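Long-range contact in proteasome chaperone 4 (Saccharomyces cerevisiae, PDB 2Z5B), which pairs with IRC25 as a heterodimeric chaperone that binds proteasome precursors and promotes formation of the alpha-ring during 20S proteasome assembly: residues 94-99 with 125-130. Sequence-based numbering, arbitrary orientation.
Sequences DRIRDM and EDPSML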
# COMPACT_ATOMS: atom_id res chain seq x y z
N ASP A 94 12.25 9.39 -14.46
CA ASP A 94 13.41 8.55 -14.08
C ASP A 94 13.98 8.88 -12.70
O ASP A 94 14.47 7.99 -12.01
CB ASP A 94 14.58 8.70 -15.07
CG ASP A 94 14.22 8.28 -16.49
OD1 ASP A 94 13.12 7.75 -16.75
OD2 ASP A 94 15.09 8.48 -17.38
N ARG A 95 13.95 10.16 -12.33
CA ARG A 95 14.52 10.64 -11.05
C ARG A 95 13.77 10.05 -9.85
O ARG A 95 14.37 9.67 -8.85
CB ARG A 95 14.47 12.17 -10.98
CG ARG A 95 15.28 12.90 -12.08
CD ARG A 95 15.00 14.40 -12.07
NE ARG A 95 13.65 14.69 -12.53
CZ ARG A 95 13.12 15.90 -12.67
NH1 ARG A 95 13.83 16.99 -12.37
NH2 ARG A 95 11.87 16.03 -13.09
N ILE A 96 12.44 9.99 -9.97
CA ILE A 96 11.59 9.33 -8.97
C ILE A 96 11.74 7.80 -9.05
O ILE A 96 11.98 7.17 -8.04
CB ILE A 96 10.11 9.76 -9.10
CG1 ILE A 96 10.00 11.27 -8.85
CG2 ILE A 96 9.23 8.98 -8.11
CD1 ILE A 96 8.68 11.89 -9.28
N ARG A 97 11.61 7.23 -10.26
CA ARG A 97 11.74 5.77 -10.46
C ARG A 97 13.05 5.18 -9.94
O ARG A 97 13.05 4.12 -9.28
CB ARG A 97 11.56 5.36 -11.93
CG ARG A 97 11.06 3.92 -12.12
CD ARG A 97 11.10 3.47 -13.59
NE ARG A 97 10.49 4.48 -14.46
CZ ARG A 97 11.16 5.30 -15.26
NH1 ARG A 97 12.49 5.25 -15.33
NH2 ARG A 97 10.50 6.18 -15.98
N ASP A 98 14.16 5.85 -10.26
CA ASP A 98 15.49 5.45 -9.76
C ASP A 98 15.48 5.32 -8.25
O ASP A 98 15.95 4.33 -7.70
CB ASP A 98 16.59 6.46 -10.17
CG ASP A 98 17.00 6.32 -11.63
OD1 ASP A 98 16.46 5.43 -12.34
OD2 ASP A 98 17.84 7.14 -12.08
N MET A 99 14.94 6.34 -7.58
CA MET A 99 14.95 6.35 -6.12
C MET A 99 14.14 5.19 -5.53
O MET A 99 14.63 4.51 -4.62
CB MET A 99 14.40 7.68 -5.58
CG MET A 99 14.23 7.70 -4.07
SD MET A 99 15.79 7.38 -3.21
CE MET A 99 16.48 9.00 -3.45
N GLU A 125 7.58 19.56 -4.72
CA GLU A 125 8.78 18.81 -5.05
C GLU A 125 9.41 19.16 -6.39
O GLU A 125 8.75 19.17 -7.43
CB GLU A 125 8.46 17.32 -5.05
CG GLU A 125 9.65 16.44 -5.23
CD GLU A 125 9.23 15.01 -5.20
OE1 GLU A 125 8.72 14.53 -6.23
OE2 GLU A 125 9.36 14.40 -4.12
N ASP A 126 10.71 19.41 -6.34
CA ASP A 126 11.56 19.41 -7.51
C ASP A 126 12.35 18.08 -7.45
O ASP A 126 13.26 17.94 -6.63
CB ASP A 126 12.50 20.62 -7.44
CG ASP A 126 13.57 20.61 -8.52
OD1 ASP A 126 13.51 19.77 -9.44
OD2 ASP A 126 14.49 21.46 -8.41
N PRO A 127 12.01 17.09 -8.30
CA PRO A 127 12.75 15.82 -8.21
C PRO A 127 14.28 15.86 -8.46
O PRO A 127 14.95 14.86 -8.18
CB PRO A 127 12.06 14.93 -9.25
CG PRO A 127 10.72 15.53 -9.46
CD PRO A 127 10.96 17.03 -9.33
N SER A 128 14.83 16.98 -8.94
CA SER A 128 16.30 17.15 -8.94
C SER A 128 16.93 16.99 -7.55
O SER A 128 18.10 16.60 -7.44
CB SER A 128 16.74 18.48 -9.58
OG SER A 128 16.76 19.53 -8.61
N MET A 129 16.15 17.29 -6.51
CA MET A 129 16.53 17.07 -5.11
C MET A 129 16.80 15.58 -4.81
O MET A 129 17.64 15.27 -3.97
CB MET A 129 15.42 17.56 -4.18
CG MET A 129 15.72 18.82 -3.38
SD MET A 129 14.79 18.85 -1.80
CE MET A 129 14.21 20.54 -1.85
N LEU A 130 16.08 14.68 -5.46
CA LEU A 130 16.28 13.24 -5.28
C LEU A 130 17.63 12.83 -5.86
O LEU A 130 18.34 12.01 -5.29
CB LEU A 130 15.15 12.43 -5.93
CG LEU A 130 13.80 12.34 -5.18
CD1 LEU A 130 13.02 13.65 -5.27
CD2 LEU A 130 12.95 11.22 -5.73
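Arg95 lays its guanidinium over the ring of Pro127: Pro127 CB stands 3.6 Å above the centre of the guanidinium plane, while Arg95 NH2 lies 3.8 Å from Pro127 CG. The chain bends at chi3 (-70°), which brings Arg95 NE to 3.7 Å from Pro127 CB. Arg95 NH2 makes a salt bridge with Asp93, just before the helix. Asp126 adds charge without a bond, since its OD1 is 4.1 Å from Arg95 NH1 and well out of the guanidinium plane. That carboxylate instead caps the turn leading into helix 128-132: Ser128 N donates to Asp126 OD1 at 3.1 Å with an angle of 154°. Ser128 OG pairs with Asp126 OD2. This is the solvent side, with Asp126 exposed and Arg95 and Ser128 only partly covered.

The enclosed part of the contact is apolar: Ile96, Met99 and Leu130 are buried. Leu130 CD2 reaches the first two turns of helix 94-111, 3.8 Å from Met99 CB and equally near Arg95 O. Ile96 CD1 sits 4.2 Å from Pro127 CG, and Trp119 of strand 115-121 touches Ile96, Met99 and Leu130. Glu125, whose OE1 is 4.0 Å from Ile96 CD1, directs both oxygens to the sheet, bonding Ser121 and Trp119.

An alanine in place of Arg95 would probably take the guanidinium cover off the Pro127 ring and leave Asp93 without its salt-bridge mate. With no hydrogen bond between the two segments, the chemistry implies apolar contact beneath a flat cationic cover, with Asp126 likely to contribute only weak electrostatic attraction.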